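Local coordinates for nucleotidyltransferase-like protein (Exiguobacterium sibiricum, PDB 3C18), which is of unconfirmed function but probably acts as a nucleotidyltransferase, with a helix-turn-helix region at the C-terminal end of its chain, at residues Asp36-Leu42 and Thr62-His68; Leu227-Met231 and Phe263-Ile269. The contacts are given in a common frame with arbitrary orientation. Numbering follows the deposited sequence.

Contact 1 of 2, residues Asp36-Leu42 and Thr62-His68; sequences DQFDVLL and TLRVSLH
Parallel β-strands in the mixed sheet of the nucleotidyltransferase-like region pair Val-40 with Val-65, Leu-41 with Ser-66 and Leu-42 with Leu-67, segment axes 4.7 Å apart at 24°. The ladder runs Val-40 N to Arg-64 O (3.2 Å), Ser-66 N to Val-40 O (3.0 Å), Leu-42 N to Ser-66 O (2.8 Å) and His-68 N to Leu-42 O (2.8 Å); Asp-39 N shares Arg-64 O (2.9 Å). Before it, Asp-36 and Gln-37 turn with positive phi. Arg-64 (m, t, p) sets CB over the Phe-38 ring face, a CH-pi contact 4.0 Å from the centroid, and NH2 3.3 Å from Phe-38 CE1; its length suits this half-exposed strand start, where Asp-39 OD2 accepts from backbone Arg-64 N at 2.8 Å. Phe-38 (chi1 -83°) brings its ring edge, CD2, to 3.4 Å from Val-65 C. On the Val-40 face, branched Leu-42 (m, t) puts CD1 3.7 Å from Val-65 CG1 and 4.2 Å from Leu-67 CD1. Asp-36, whose OD1 salt-bridges Arg-86, accepts through OD2 from Ser-66 OG and His-68 NE2, both 2.9 Å. Helix 2-15 covers the Val-40 face, helix 85-93 packs on Leu-41 and His-68, and antiparallel strands 19-26 and 53-60 flank the pair.

Contact 2 of 2, residues Leu227-Met231 and Phe263-Ile269; sequences LFEVM and FIRKGLI
Helix-turn-helix packing of the winged-helix type, consistent with the order of helices 220-231, 240-245 and 253-265 before two long antiparallel strands, brings the last turn of helix 220-231 against the end of helix 253-265 and the start of strand 269-275. Phe-263 to Arg-265 are helical; Gly-267 (phi 81°, psi 15°) closes the helix with a Schellman motif, Leu-268 N to Phe-263 O at 2.8 Å and Gly-267 N to Ile-264 O at 3.1 Å, glycine tolerating the positive phi easily. The chain then extends into Ile-269, and with Ile-269 CA 8.6 Å from Phe-228 CA, side chains must bridge the gap. Phe-228 (m, chi2 -30°) reaches across, its edge toward the face of Phe-263 (m, chi2 -45°) in a T-shaped stack with centroids 4.9 Å apart and planes at 64°. Phe-228 CZ also meets Leu-268 CB at 3.8 Å, and Phe-228 CE1 meets Ile-269 CG1 at 3.9 Å. Leu-227 (t, p) puts CD2 3.8 Å from Phe-263 CE2. No hydrogen bond crosses, as befits a wholly apolar core. Flexible Met-231, a selenomethionine (m, t, p), adds a further apolar contact, its SE 4.1 Å from CD1 of Ile-269 (m, t).

In the fold
The two contacts share no helix or strand and lie on opposite sides of the chain's centre, their centres about 48 Å apart and nearest atoms about 31 Å. Contact 1 is only partly buried: main-chain bonds set its register, polar groups also pair inside it, Asp-36 with Ser-66 and His-68, and Arg-64 and Gln-37 meet the second subunit. Contact 2 is buried and, lacking hydrogen bonds between its segments, depends on the shapes of apolar side chains. In the dimer, contact 1 of one subunit lies against the C-terminal region of the other: Phe-38 packs on Tyr-286 of the second subunit, while the chain's own Tyr-286 touches Met-231 and Ile-269 of contact 2.

Contact 1 of 2, residues Asp36-Leu42 and Thr62-His68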
ATOM      1  N   ASP A  36     -18.661  10.435   3.237  1.00 30.93           N
ATOM      2  CA  ASP A  36     -18.380   9.912   4.564  1.00 34.13           C
ATOM      3  C   ASP A  36     -19.625   9.597   5.367  1.00 34.03           C
ATOM      4  O   ASP A  36     -19.612   9.659   6.592  1.00 38.46           O
ATOM      5  CB  ASP A  36     -17.562  10.932   5.361  1.00 36.80           C
ATOM      6  CG  ASP A  36     -16.069  10.886   5.033  1.00 36.61           C
ATOM      7  OD1 ASP A  36     -15.687  10.039   4.232  1.00 35.58           O
ATOM      8  OD2 ASP A  36     -15.296  11.673   5.624  1.00 36.90           O
ATOM      9  N   GLN A  37     -20.702   9.277   4.667  1.00 38.27           N
ATOM     10  CA  GLN A  37     -22.001   8.907   5.322  1.00 38.31           C
ATOM     11  C   GLN A  37     -22.632  10.115   5.995  1.00 38.83           C
ATOM     12  O   GLN A  37     -23.481  10.003   6.905  1.00 38.69           O
ATOM     13  CB  GLN A  37     -21.847   7.765   6.324  1.00 38.40           C
ATOM     14  CG  GLN A  37     -21.668   6.390   5.645  1.00 42.67           C
ATOM     15  CD  GLN A  37     -20.218   6.106   5.284  1.00 52.17           C
ATOM     16  OE1 GLN A  37     -19.302   6.516   5.994  1.00 61.60           O
ATOM     17  NE2 GLN A  37     -20.005   5.409   4.175  1.00 52.97           N
ATOM     18  N   PHE A  38     -22.156  11.269   5.538  1.00 37.97           N
ATOM     19  CA  PHE A  38     -22.686  12.586   5.921  1.00 37.92           C
ATOM     20  C   PHE A  38     -23.444  13.192   4.752  1.00 35.13           C
ATOM     21  O   PHE A  38     -23.554  12.573   3.697  1.00 36.36           O
ATOM     22  CB  PHE A  38     -21.566  13.523   6.402  1.00 36.69           C
ATOM     23  CG  PHE A  38     -21.202  13.326   7.843  1.00 38.80           C
ATOM     24  CD1 PHE A  38     -21.675  12.236   8.544  1.00 47.88           C
ATOM     25  CD2 PHE A  38     -20.403  14.214   8.495  1.00 36.94           C
ATOM     26  CE1 PHE A  38     -21.355  12.057   9.867  1.00 49.44           C
ATOM     27  CE2 PHE A  38     -20.083  14.027   9.809  1.00 40.81           C
ATOM     28  CZ  PHE A  38     -20.550  12.938  10.495  1.00 32.28           C
ATOM     29  N   ASP A  39     -23.914  14.421   4.942  1.00 35.29           N
ATOM     30  CA  ASP A  39     -24.829  15.093   4.006  1.00 34.85           C
ATOM     31  C   ASP A  39     -24.090  15.919   2.980  1.00 34.64           C
ATOM     32  O   ASP A  39     -24.514  16.056   1.833  1.00 31.96           O
ATOM     33  CB  ASP A  39     -25.797  16.036   4.756  1.00 37.27           C
ATOM     34  CG  ASP A  39     -26.672  15.312   5.755  1.00 39.77           C
ATOM     35  OD1 ASP A  39     -27.212  14.262   5.392  1.00 43.52           O
ATOM     36  OD2 ASP A  39     -26.826  15.788   6.905  1.00 47.24           O
ATOM     37  N   VAL A  40     -23.015  16.538   3.444  1.00 31.99           N
ATOM     38  CA  VAL A  40     -22.165  17.366   2.594  1.00 32.37           C
ATOM     39  C   VAL A  40     -20.729  17.147   2.981  1.00 31.95           C
ATOM     40  O   VAL A  40     -20.402  17.089   4.156  1.00 29.67           O
ATOM     41  CB  VAL A  40     -22.500  18.880   2.704  1.00 33.36           C
ATOM     42  CG1 VAL A  40     -21.480  19.710   1.942  1.00 31.09           C
ATOM     43  CG2 VAL A  40     -23.903  19.138   2.169  1.00 37.32           C
ATOM     44  N   LEU A  41     -19.884  16.999   1.975  1.00 30.94           N
ATOM     45  CA  LEU A  41     -18.446  16.891   2.203  1.00 29.61           C
ATOM     46  C   LEU A  41     -17.803  18.151   1.649  1.00 29.86           C
ATOM     47  O   LEU A  41     -18.058  18.576   0.537  1.00 30.49           O
ATOM     48  CB  LEU A  41     -17.856  15.639   1.553  1.00 30.45           C
ATOM     49  CG  LEU A  41     -16.388  15.338   1.941  1.00 32.30           C
ATOM     50  CD1 LEU A  41     -16.156  13.887   2.166  1.00 30.79           C
ATOM     51  CD2 LEU A  41     -15.394  15.877   0.951  1.00 28.22           C
ATOM     52  N   LEU A  42     -17.014  18.783   2.483  1.00 28.02           N
ATOM     53  CA  LEU A  42     -16.275  19.951   2.080  1.00 28.51           C
ATOM     54  C   LEU A  42     -14.821  19.565   1.961  1.00 26.33           C
ATOM     55  O   LEU A  42     -14.258  18.954   2.848  1.00 28.02           O
ATOM     56  CB  LEU A  42     -16.398  21.059   3.126  1.00 29.75           C
ATOM     57  CG  LEU A  42     -17.705  21.817   3.261  1.00 30.28           C
ATOM     58  CD1 LEU A  42     -17.653  22.704   4.505  1.00 27.20           C
ATOM     59  CD2 LEU A  42     -17.986  22.637   2.007  1.00 35.11           C
ATOM     60  N   THR A  62     -29.277  20.851  11.069  1.00 43.82           N
ATOM     61  CA  THR A  62     -29.652  19.473  10.815  1.00 41.78           C
ATOM     62  C   THR A  62     -28.645  18.787   9.874  1.00 39.42           C
ATOM     63  O   THR A  62     -28.622  17.557   9.712  1.00 38.61           O
ATOM     64  CB  THR A  62     -31.086  19.446  10.231  1.00 43.39           C
ATOM     65  OG1 THR A  62     -31.451  18.097   9.944  1.00 51.32           O
ATOM     66  CG2 THR A  62     -31.193  20.278   8.934  1.00 39.39           C
ATOM     67  N   LEU A  63     -27.798  19.630   9.284  1.00 36.45           N
ATOM     68  CA  LEU A  63     -26.871  19.229   8.217  1.00 33.10           C
ATOM     69  C   LEU A  63     -25.536  18.764   8.738  1.00 31.36           C
ATOM     70  O   LEU A  63     -24.809  19.526   9.348  1.00 29.49           O
ATOM     71  CB  LEU A  63     -26.643  20.395   7.250  1.00 33.35           C
ATOM     72  CG  LEU A  63     -25.922  20.028   5.948  1.00 35.82           C
ATOM     73  CD1 LEU A  63     -26.838  19.180   5.049  1.00 31.25           C
ATOM     74  CD2 LEU A  63     -25.457  21.262   5.210  1.00 32.43           C
ATOM     75  N   ARG A  64     -25.234  17.501   8.473  1.00 32.55           N
ATOM     76  CA  ARG A  64     -23.967  16.875   8.876  1.00 31.94           C
ATOM     77  C   ARG A  64     -22.944  17.057   7.786  1.00 30.98           C
ATOM     78  O   ARG A  64     -23.163  16.721   6.622  1.00 28.66           O
ATOM     79  CB  ARG A  64     -24.147  15.391   9.174  1.00 33.16           C
ATOM     80  CG  ARG A  64     -25.087  15.131  10.299  1.00 32.85           C
ATOM     81  CD  ARG A  64     -25.568  13.709  10.298  1.00 43.15           C
ATOM     82  NE  ARG A  64     -24.699  12.816  11.052  1.00 53.39           N
ATOM     83  CZ  ARG A  64     -24.677  11.493  10.904  1.00 62.29           C
ATOM     84  NH1 ARG A  64     -25.463  10.905  10.010  1.00 69.03           N
ATOM     85  NH2 ARG A  64     -23.850  10.757  11.635  1.00 68.67           N
ATOM     86  N   VAL A  65     -21.815  17.609   8.189  1.00 28.79           N
ATOM     87  CA  VAL A  65     -20.765  18.025   7.267  1.00 30.22           C
ATOM     88  C   VAL A  65     -19.433  17.416   7.656  1.00 31.40           C
ATOM     89  O   VAL A  65     -18.984  17.558   8.768  1.00 26.72           O
ATOM     90  CB  VAL A  65     -20.619  19.572   7.282  1.00 31.38           C
ATOM     91  CG1 VAL A  65     -19.586  20.064   6.265  1.00 32.65           C
ATOM     92  CG2 VAL A  65     -21.959  20.222   7.048  1.00 27.10           C
ATOM     93  N   SER A  66     -18.831  16.715   6.698  1.00 33.27           N
ATOM     94  CA  SER A  66     -17.444  16.243   6.816  1.00 32.75           C
ATOM     95  C   SER A  66     -16.508  17.221   6.098  1.00 30.95           C
ATOM     96  O   SER A  66     -16.723  17.594   4.961  1.00 31.82           O
ATOM     97  CB  SER A  66     -17.268  14.850   6.201  1.00 33.99           C
ATOM     98  OG  SER A  66     -15.976  14.363   6.500  1.00 37.37           O
ATOM     99  N   LEU A  67     -15.472  17.635   6.797  1.00 31.41           N
ATOM    100  CA  LEU A  67     -14.481  18.498   6.208  1.00 29.77           C
ATOM    101  C   LEU A  67     -13.120  17.804   6.070  1.00 29.89           C
ATOM    102  O   LEU A  67     -12.484  17.409   7.064  1.00 31.67           O
ATOM    103  CB  LEU A  67     -14.382  19.780   7.011  1.00 29.43           C
ATOM    104  CG  LEU A  67     -13.623  20.938   6.378  1.00 26.09           C
ATOM    105  CD1 LEU A  67     -14.178  22.250   6.830  1.00 25.84           C
ATOM    106  CD2 LEU A  67     -12.148  20.815   6.724  1.00 28.09           C
ATOM    107  N   HIS A  68     -12.708  17.662   4.814  1.00 27.46           N
ATOM    108  CA  HIS A  68     -11.373  17.180   4.456  1.00 27.14           C
ATOM    109  C   HIS A  68     -10.440  18.349   4.166  1.00 28.07           C
ATOM    110  O   HIS A  68     -10.678  19.136   3.276  1.00 30.19           O
ATOM    111  CB  HIS A  68     -11.433  16.203   3.287  1.00 26.43           C
ATOM    112  CG  HIS A  68     -11.967  14.847   3.676  1.00 27.91           C
ATOM    113  ND1 HIS A  68     -11.226  13.689   3.560  1.00 32.60           N
ATOM    114  CD2 HIS A  68     -13.156  14.478   4.219  1.00 30.40           C
ATOM    115  CE1 HIS A  68     -11.946  12.661   3.988  1.00 34.13           C
ATOM    116  NE2 HIS A  68     -13.120  13.115   4.403  1.00 27.25           N
TER
HETATM  117  O   HOH W   1     -25.867  12.181   6.935  1.00 48.26           O
HETATM  118  O   HOH W   2     -25.138   8.191   8.016  1.00 68.13           O

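Contact 2 of 2, residues Leu227-Met231 and Phe263-Ile269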
ATOM      1  N   LEU A 227      11.423   4.675 -16.503  1.00 29.27           N
ATOM      2  CA  LEU A 227      12.764   4.465 -15.929  1.00 26.76           C
ATOM      3  C   LEU A 227      13.814   4.758 -16.992  1.00 28.95           C
ATOM      4  O   LEU A 227      14.685   5.600 -16.821  1.00 24.21           O
ATOM      5  CB  LEU A 227      12.899   3.015 -15.404  1.00 25.35           C
ATOM      6  CG  LEU A 227      14.249   2.590 -14.808  1.00 23.65           C
ATOM      7  CD1 LEU A 227      14.581   3.496 -13.570  1.00 21.50           C
ATOM      8  CD2 LEU A 227      14.232   1.102 -14.379  1.00 26.34           C
ATOM      9  N   PHE A 228      13.642   4.189 -18.169  1.00 27.48           N
ATOM     10  CA  PHE A 228      14.665   4.336 -19.238  1.00 28.90           C
ATOM     11  C   PHE A 228      14.851   5.792 -19.651  1.00 29.44           C
ATOM     12  O   PHE A 228      15.953   6.263 -19.853  1.00 33.13           O
ATOM     13  CB  PHE A 228      14.316   3.520 -20.471  1.00 27.22           C
ATOM     14  CG  PHE A 228      14.135   2.068 -20.192  1.00 28.00           C
ATOM     15  CD1 PHE A 228      14.838   1.475 -19.165  1.00 30.40           C
ATOM     16  CD2 PHE A 228      13.328   1.293 -21.004  1.00 30.99           C
ATOM     17  CE1 PHE A 228      14.711   0.129 -18.917  1.00 27.09           C
ATOM     18  CE2 PHE A 228      13.162  -0.056 -20.738  1.00 32.91           C
ATOM     19  CZ  PHE A 228      13.865  -0.630 -19.689  1.00 23.51           C
ATOM     20  N   GLU A 229      13.757   6.517 -19.681  1.00 32.30           N
ATOM     21  CA  GLU A 229      13.785   7.916 -20.094  1.00 32.14           C
ATOM     22  C   GLU A 229      14.546   8.724 -19.060  1.00 34.69           C
ATOM     23  O   GLU A 229      15.335   9.600 -19.406  1.00 34.47           O
ATOM     24  CB  GLU A 229      12.384   8.497 -20.239  1.00 34.68           C
ATOM     25  CG  GLU A 229      12.344   9.969 -20.682  1.00 36.53           C
ATOM     26  N   VAL A 230      14.306   8.442 -17.783  1.00 29.19           N
ATOM     27  CA  VAL A 230      15.035   9.166 -16.717  1.00 28.53           C
ATOM     28  C   VAL A 230      16.524   8.818 -16.827  1.00 29.16           C
ATOM     29  O   VAL A 230      17.400   9.677 -16.700  1.00 30.63           O
ATOM     30  CB  VAL A 230      14.509   8.835 -15.301  1.00 30.95           C
ATOM     31  CG1 VAL A 230      15.519   9.265 -14.206  1.00 27.21           C
ATOM     32  CG2 VAL A 230      13.178   9.500 -15.091  1.00 29.85           C
HETATM   33  N   MSE A 231      16.811   7.552 -17.098  1.00 27.12           N
HETATM   34  CA  MSE A 231      18.209   7.091 -17.148  1.00 26.08           C
HETATM   35  C   MSE A 231      18.978   7.711 -18.292  1.00 32.80           C
HETATM   36  O   MSE A 231      20.164   8.047 -18.175  1.00 33.46           O
HETATM   37  CB  MSE A 231      18.287   5.582 -17.194  1.00 29.54           C
HETATM   38  CG  MSE A 231      17.994   4.954 -15.886  1.00 22.10           C
HETATM   39 SE   MSE A 231      17.978   3.009 -15.909  0.75 27.92          SE
HETATM   40  CE  MSE A 231      19.891   2.691 -15.807  1.00 25.74           C
ATOM     41  N   PHE A 263      14.976  -6.022 -16.031  1.00 27.04           N
ATOM     42  CA  PHE A 263      15.329  -5.402 -17.293  1.00 27.43           C
ATOM     43  C   PHE A 263      16.713  -5.884 -17.786  1.00 28.71           C
ATOM     44  O   PHE A 263      16.978  -5.963 -18.966  1.00 30.75           O
ATOM     45  CB  PHE A 263      15.266  -3.897 -17.184  1.00 27.74           C
ATOM     46  CG  PHE A 263      13.870  -3.351 -16.960  1.00 27.83           C
ATOM     47  CD1 PHE A 263      12.820  -3.810 -17.691  1.00 31.20           C
ATOM     48  CD2 PHE A 263      13.637  -2.333 -16.061  1.00 30.45           C
ATOM     49  CE1 PHE A 263      11.575  -3.289 -17.492  1.00 25.83           C
ATOM     50  CE2 PHE A 263      12.376  -1.805 -15.877  1.00 29.53           C
ATOM     51  CZ  PHE A 263      11.361  -2.287 -16.592  1.00 31.27           C
ATOM     52  N   ILE A 264      17.578  -6.259 -16.854  1.00 29.92           N
ATOM     53  CA  ILE A 264      18.918  -6.760 -17.221  1.00 26.97           C
ATOM     54  C   ILE A 264      18.727  -8.095 -17.887  1.00 28.53           C
ATOM     55  O   ILE A 264      19.312  -8.385 -18.906  1.00 33.16           O
ATOM     56  CB  ILE A 264      19.849  -6.928 -15.988  1.00 26.99           C
ATOM     57  CG1 ILE A 264      20.294  -5.543 -15.471  1.00 29.54           C
ATOM     58  CG2 ILE A 264      21.046  -7.781 -16.370  1.00 24.73           C
ATOM     59  CD1 ILE A 264      21.000  -5.606 -14.219  1.00 26.56           C
ATOM     60  N   ARG A 265      17.844  -8.901 -17.332  1.00 29.08           N
ATOM     61  CA  ARG A 265      17.613 -10.250 -17.872  1.00 30.33           C
ATOM     62  C   ARG A 265      16.883 -10.210 -19.211  1.00 32.37           C
ATOM     63  O   ARG A 265      16.941 -11.144 -19.971  1.00 34.91           O
ATOM     64  CB  ARG A 265      16.835 -11.094 -16.882  1.00 33.05           C
ATOM     65  CG  ARG A 265      17.679 -11.497 -15.699  1.00 36.64           C
ATOM     66  CD  ARG A 265      16.931 -12.383 -14.726  1.00 43.39           C
ATOM     67  NE  ARG A 265      15.995 -11.604 -13.927  1.00 48.60           N
ATOM     68  CZ  ARG A 265      14.673 -11.780 -13.917  1.00 52.36           C
ATOM     69  NH1 ARG A 265      14.114 -12.749 -14.634  1.00 55.75           N
ATOM     70  NH2 ARG A 265      13.916 -10.996 -13.160  1.00 50.11           N
ATOM     71  N   LYS A 266      16.207  -9.121 -19.498  1.00 31.97           N
ATOM     72  CA  LYS A 266      15.460  -8.980 -20.750  1.00 34.37           C
ATOM     73  C   LYS A 266      16.280  -8.230 -21.779  1.00 36.03           C
ATOM     74  O   LYS A 266      15.828  -7.954 -22.898  1.00 36.26           O
ATOM     75  CB  LYS A 266      14.155  -8.223 -20.528  1.00 34.65           C
ATOM     76  CG  LYS A 266      13.173  -8.965 -19.688  1.00 40.48           C
ATOM     77  CD  LYS A 266      12.891 -10.322 -20.235  1.00 44.71           C
ATOM     78  CE  LYS A 266      12.225 -11.201 -19.204  1.00 50.08           C
ATOM     79  NZ  LYS A 266      12.351 -12.624 -19.559  1.00 50.25           N
ATOM     80  N   GLY A 267      17.483  -7.871 -21.373  1.00 30.85           N
ATOM     81  CA  GLY A 267      18.436  -7.237 -22.270  1.00 28.77           C
ATOM     82  C   GLY A 267      18.251  -5.763 -22.472  1.00 31.10           C
ATOM     83  O   GLY A 267      18.852  -5.194 -23.355  1.00 29.64           O
ATOM     84  N   LEU A 268      17.464  -5.121 -21.618  1.00 28.36           N
ATOM     85  CA  LEU A 268      17.161  -3.677 -21.792  1.00 28.05           C
ATOM     86  C   LEU A 268      18.051  -2.750 -20.961  1.00 28.58           C
ATOM     87  O   LEU A 268      18.109  -1.547 -21.163  1.00 26.98           O
ATOM     88  CB  LEU A 268      15.709  -3.418 -21.432  1.00 30.85           C
ATOM     89  CG  LEU A 268      14.719  -4.077 -22.401  1.00 33.79           C
ATOM     90  CD1 LEU A 268      13.288  -3.947 -21.857  1.00 34.86           C
ATOM     91  CD2 LEU A 268      14.860  -3.423 -23.763  1.00 36.35           C
ATOM     92  N   ILE A 269      18.725  -3.358 -20.000  1.00 27.17           N
ATOM     93  CA  ILE A 269      19.671  -2.650 -19.147  1.00 25.32           C
ATOM     94  C   ILE A 269      20.948  -3.447 -19.124  1.00 26.41           C
ATOM     95  O   ILE A 269      20.940  -4.684 -19.094  1.00 27.13           O
ATOM     96  CB  ILE A 269      19.144  -2.413 -17.699  1.00 28.55           C
ATOM     97  CG1 ILE A 269      18.200  -1.210 -17.642  1.00 28.81           C
ATOM     98  CG2 ILE A 269      20.299  -2.097 -16.748  1.00 25.46           C
ATOM     99  CD1 ILE A 269      17.547  -1.018 -16.279  1.00 28.39           C
TER